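Local atomic coordinates of sugar fermentation stimulation protein homolog (Pyrococcus furiosus, PDB entry 4DA2), a protein that probably binds DNA, pairing an OB-fold domain with a calcium-binding nuclease-like domain of the PD-(D/E)xK class. Residues A[46-56]-A[66-77]. The protein carries 1 engineered substitution. Sequence-based numbering, arbitrary orientation.
Sequences FMIPGRIGYCT and ILLGFEDHGKIA
Strands 52-56 and 66-72 pair antiparallel through five backbone hydrogen bonds, from the E71 N-I52 O bond at one end to the I66 N-T56 O bond (2.8 Å) at the other, and the register slips by one at a classic beta bulge where L68 and G69 both face Y54. Y54 O accepts from L68 N while Y54 N donates to G69 O. On the face of the sheet carrying F70, the loop before strand 52-56 folds back over that ring. F46 CB sits over one ring face, 3.8 Å from the F70 centroid, whereas the two rings, tilted by 18°, are slid so far apart that they barely overlap. F46 CG lies anti to its carbonyl carbon (chi1 -74°), which carries the ring past F70 CB to bring CZ within 3.6 Å of A77 CB. M47, bent at chi2, brings SD obliquely to the F70 ring in a Met-aromatic contact, with CE 4.1 Å from F70 CE2. Replacing F70 with alanine would probably open a gap under F46 CB and take away the aromatic partner of the M47 thioether. On the other face, I76 CD1 stands over the centre of the Y54 ring in a CH-pi contact, 3.7 Å from the centroid, and T56 CG2 meets L68 CD1 at 3.7 Å. The hairpin belongs to the N-terminal OB domain: strand 11-18 flanks strand 52-57, strand 31-36 runs parallel to 65-72, and A35 on it touches both C55 and L67. The type I' turn D72-K75 leads into strand 75-78, where I76 touches M215 of strand 207-215, and D72 OD2 forms a salt bridge with R138 of strand 127-139, so the 65-72/75-78 hairpin meets the larger sheet that holds both of those strands.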
loop_
_atom_site.group_PDB
_atom_site.type_symbol
_atom_site.label_atom_id
_atom_site.label_comp_id
_atom_site.label_asym_id
_atom_site.label_seq_id
_atom_site.Cartn_x
_atom_site.Cartn_y
_atom_site.Cartn_z
ATOM N N PHE A 46 -9.380 -6.246 -10.100
ATOM C CA PHE A 46 -8.137 -6.425 -10.852
ATOM C C PHE A 46 -7.929 -7.862 -11.303
ATOM O O PHE A 46 -7.443 -8.081 -12.418
ATOM C CB PHE A 46 -6.897 -6.007 -10.038
ATOM C CG PHE A 46 -6.734 -4.504 -9.899
ATOM C CD1 PHE A 46 -6.650 -3.691 -11.035
ATOM C CD2 PHE A 46 -6.696 -3.914 -8.641
ATOM C CE1 PHE A 46 -6.510 -2.301 -10.911
ATOM C CE2 PHE A 46 -6.563 -2.528 -8.503
ATOM C CZ PHE A 46 -6.467 -1.723 -9.638
ATOM N N MET A 47 -8.245 -8.814 -10.412
ATOM C CA MET A 47 -7.963 -10.249 -10.605
ATOM C C MET A 47 -9.029 -10.868 -11.480
ATOM O O MET A 47 -9.809 -11.700 -11.006
ATOM C CB MET A 47 -7.962 -10.982 -9.259
ATOM C CG MET A 47 -7.047 -10.398 -8.213
ATOM S SD MET A 47 -5.388 -11.026 -8.419
ATOM C CE MET A 47 -4.433 -9.941 -7.349
ATOM N N ILE A 48 -9.059 -10.451 -12.747
ATOM C CA ILE A 48 -10.068 -10.892 -13.717
ATOM C C ILE A 48 -9.324 -11.540 -14.883
ATOM O O ILE A 48 -8.402 -10.941 -15.443
ATOM C CB ILE A 48 -10.938 -9.686 -14.234
ATOM C CG1 ILE A 48 -11.675 -8.998 -13.072
ATOM C CG2 ILE A 48 -11.908 -10.107 -15.377
ATOM C CD1 ILE A 48 -12.907 -9.705 -12.585
ATOM N N PRO A 49 -9.707 -12.783 -15.247
ATOM C CA PRO A 49 -9.042 -13.441 -16.383
ATOM C C PRO A 49 -9.022 -12.551 -17.633
ATOM O O PRO A 49 -10.066 -11.980 -18.017
ATOM C CB PRO A 49 -9.876 -14.716 -16.594
ATOM C CG PRO A 49 -10.432 -15.029 -15.222
ATOM C CD PRO A 49 -10.689 -13.665 -14.583
ATOM N N GLY A 50 -7.846 -12.371 -18.222
ATOM C CA GLY A 50 -7.701 -11.578 -19.442
ATOM C C GLY A 50 -7.115 -10.187 -19.224
ATOM O O GLY A 50 -6.634 -9.552 -20.176
ATOM N N ARG A 51 -7.137 -9.718 -17.972
ATOM C CA ARG A 51 -6.597 -8.386 -17.615
ATOM C C ARG A 51 -5.091 -8.341 -17.726
ATOM O O ARG A 51 -4.417 -9.317 -17.415
ATOM C CB ARG A 51 -7.018 -8.022 -16.194
ATOM C CG ARG A 51 -8.497 -7.687 -16.023
ATOM C CD ARG A 51 -8.760 -6.236 -16.440
ATOM N NE ARG A 51 -10.013 -5.716 -15.894
ATOM C CZ ARG A 51 -11.211 -5.902 -16.438
ATOM N NH1 ARG A 51 -11.344 -6.603 -17.560
ATOM N NH2 ARG A 51 -12.283 -5.390 -15.850
ATOM N N ILE A 52 -4.558 -7.210 -18.187
ATOM C CA ILE A 52 -3.122 -7.054 -18.311
ATOM C C ILE A 52 -2.502 -6.701 -16.962
ATOM O O ILE A 52 -2.898 -5.718 -16.345
ATOM C CB ILE A 52 -2.770 -5.971 -19.345
ATOM C CG1 ILE A 52 -3.462 -6.256 -20.699
ATOM C CG2 ILE A 52 -1.256 -5.845 -19.488
ATOM C CD1 ILE A 52 -3.187 -7.672 -21.278
ATOM N N GLY A 53 -1.552 -7.523 -16.515
ATOM C CA GLY A 53 -0.745 -7.235 -15.319
ATOM C C GLY A 53 0.686 -6.936 -15.723
ATOM O O GLY A 53 1.033 -6.980 -16.904
ATOM N N TYR A 54 1.508 -6.620 -14.729
ATOM C CA TYR A 54 2.926 -6.347 -14.911
ATOM C C TYR A 54 3.681 -7.113 -13.852
ATOM O O TYR A 54 3.335 -7.039 -12.671
ATOM C CB TYR A 54 3.214 -4.840 -14.859
ATOM C CG TYR A 54 2.669 -4.196 -16.082
ATOM C CD1 TYR A 54 3.451 -4.032 -17.221
ATOM C CD2 TYR A 54 1.323 -3.828 -16.136
ATOM C CE1 TYR A 54 2.882 -3.450 -18.392
ATOM C CE2 TYR A 54 0.774 -3.265 -17.254
ATOM C CZ TYR A 54 1.533 -3.080 -18.367
ATOM O OH TYR A 54 0.864 -2.534 -19.446
ATOM N N CYS A 55 4.682 -7.902 -14.291
ATOM C CA CYS A 55 5.488 -8.734 -13.402
ATOM C C CYS A 55 6.953 -8.279 -13.409
ATOM O O CYS A 55 7.376 -7.610 -14.341
ATOM C CB CYS A 55 5.445 -10.212 -13.844
ATOM S SG CYS A 55 3.951 -11.062 -13.384
ATOM N N THR A 56 7.685 -8.605 -12.351
ATOM C CA THR A 56 9.140 -8.469 -12.341
ATOM C C THR A 56 9.765 -9.763 -11.805
ATOM O O THR A 56 9.126 -10.469 -11.019
ATOM C CB THR A 56 9.602 -7.234 -11.532
ATOM O OG1 THR A 56 10.954 -6.920 -11.900
ATOM C CG2 THR A 56 9.504 -7.458 -10.017
ATOM N N ILE A 66 7.111 -11.800 -9.535
ATOM C CA ILE A 66 6.190 -11.084 -8.657
ATOM C C ILE A 66 5.196 -10.326 -9.540
ATOM O O ILE A 66 5.598 -9.612 -10.477
ATOM C CB ILE A 66 6.948 -10.097 -7.749
ATOM C CG1 ILE A 66 8.047 -10.819 -6.971
ATOM C CG2 ILE A 66 6.002 -9.418 -6.761
ATOM C CD1 ILE A 66 9.073 -9.882 -6.442
ATOM N N LEU A 67 3.899 -10.512 -9.274
ATOM C CA LEU A 67 2.878 -9.708 -9.951
ATOM C C LEU A 67 2.767 -8.359 -9.220
ATOM O O LEU A 67 2.210 -8.289 -8.112
ATOM C CB LEU A 67 1.537 -10.447 -9.941
ATOM C CG LEU A 67 0.282 -9.774 -10.508
ATOM C CD1 LEU A 67 0.508 -9.367 -11.973
ATOM C CD2 LEU A 67 -0.886 -10.743 -10.362
ATOM N N LEU A 68 3.329 -7.302 -9.808
ATOM C CA LEU A 68 3.432 -6.011 -9.120
ATOM C C LEU A 68 2.186 -5.157 -9.178
ATOM O O LEU A 68 1.949 -4.353 -8.274
ATOM C CB LEU A 68 4.589 -5.172 -9.654
ATOM C CG LEU A 68 5.987 -5.779 -9.558
ATOM C CD1 LEU A 68 6.893 -4.839 -10.275
ATOM C CD2 LEU A 68 6.391 -5.978 -8.086
ATOM N N GLY A 69 1.445 -5.294 -10.271
ATOM C CA GLY A 69 0.324 -4.447 -10.568
ATOM C C GLY A 69 -0.453 -4.779 -11.829
ATOM O O GLY A 69 -0.177 -5.764 -12.515
ATOM N N PHE A 70 -1.416 -3.913 -12.137
ATOM C CA PHE A 70 -2.296 -4.091 -13.269
ATOM C C PHE A 70 -2.426 -2.803 -14.081
ATOM O O PHE A 70 -2.287 -1.688 -13.568
ATOM C CB PHE A 70 -3.688 -4.522 -12.794
ATOM C CG PHE A 70 -3.751 -5.946 -12.298
ATOM C CD1 PHE A 70 -4.180 -6.957 -13.154
ATOM C CD2 PHE A 70 -3.395 -6.278 -10.987
ATOM C CE1 PHE A 70 -4.245 -8.286 -12.725
ATOM C CE2 PHE A 70 -3.467 -7.618 -10.542
ATOM C CZ PHE A 70 -3.899 -8.609 -11.415
ATOM N N GLU A 71 -2.737 -2.972 -15.356
ATOM C CA GLU A 71 -2.967 -1.834 -16.222
ATOM C C GLU A 71 -4.184 -1.131 -15.679
ATOM O O GLU A 71 -5.179 -1.769 -15.308
ATOM C CB GLU A 71 -3.212 -2.328 -17.671
ATOM C CG GLU A 71 -3.425 -1.210 -18.714
ATOM C CD GLU A 71 -4.819 -0.568 -18.694
ATOM O OE1 GLU A 71 -5.783 -1.216 -18.219
ATOM O OE2 GLU A 71 -4.943 0.598 -19.169
ATOM N N ASP A 72 -4.109 0.192 -15.628
ATOM C CA ASP A 72 -5.207 0.970 -15.075
ATOM C C ASP A 72 -5.104 2.334 -15.715
ATOM O O ASP A 72 -4.130 3.062 -15.491
ATOM C CB ASP A 72 -5.105 1.059 -13.539
ATOM C CG ASP A 72 -6.333 1.664 -12.894
ATOM O OD1 ASP A 72 -7.402 1.666 -13.529
ATOM O OD2 ASP A 72 -6.248 2.103 -11.726
ATOM N N HIS A 73 -6.083 2.633 -16.573
ATOM C CA HIS A 73 -6.162 3.919 -17.251
ATOM C C HIS A 73 -4.851 4.341 -17.936
ATOM O O HIS A 73 -4.474 5.515 -17.933
ATOM C CB HIS A 73 -6.720 4.981 -16.289
ATOM C CG HIS A 73 -8.085 4.637 -15.774
ATOM N ND1 HIS A 73 -9.110 4.228 -16.604
ATOM C CD2 HIS A 73 -8.584 4.603 -14.516
ATOM C CE1 HIS A 73 -10.186 3.972 -15.881
ATOM N NE2 HIS A 73 -9.895 4.196 -14.611
ATOM N N GLY A 74 -4.179 3.375 -18.555
ATOM C CA GLY A 74 -2.984 3.656 -19.311
ATOM C C GLY A 74 -1.708 3.667 -18.488
ATOM O O GLY A 74 -0.603 3.762 -19.027
ATOM N N LYS A 75 -1.860 3.568 -17.176
ATOM C CA LYS A 75 -0.716 3.541 -16.269
ATOM C C LYS A 75 -0.781 2.176 -15.582
ATOM O O LYS A 75 -1.476 1.246 -16.069
ATOM C CB LYS A 75 -0.811 4.694 -15.227
ATOM C CG LYS A 75 -1.006 6.132 -15.775
ATOM C CD LYS A 75 0.276 6.717 -16.356
ATOM C CE LYS A 75 0.245 8.262 -16.562
ATOM N NZ LYS A 75 -0.777 8.723 -17.564
ATOM N N ILE A 76 -0.114 2.052 -14.434
ATOM C CA ILE A 76 -0.142 0.804 -13.667
ATOM C C ILE A 76 -0.538 1.057 -12.206
ATOM O O ILE A 76 0.111 1.873 -11.541
ATOM C CB ILE A 76 1.216 0.102 -13.712
ATOM C CG1 ILE A 76 1.557 -0.280 -15.170
ATOM C CG2 ILE A 76 1.180 -1.158 -12.820
ATOM C CD1 ILE A 76 3.051 -0.613 -15.418
ATOM N N ALA A 77 -1.577 0.361 -11.723
ATOM C CA ALA A 77 -1.935 0.372 -10.290
ATOM C C ALA A 77 -0.983 -0.609 -9.593
ATOM O O ALA A 77 -0.814 -1.735 -10.050
ATOM C CB ALA A 77 -3.353 -0.083 -10.109
#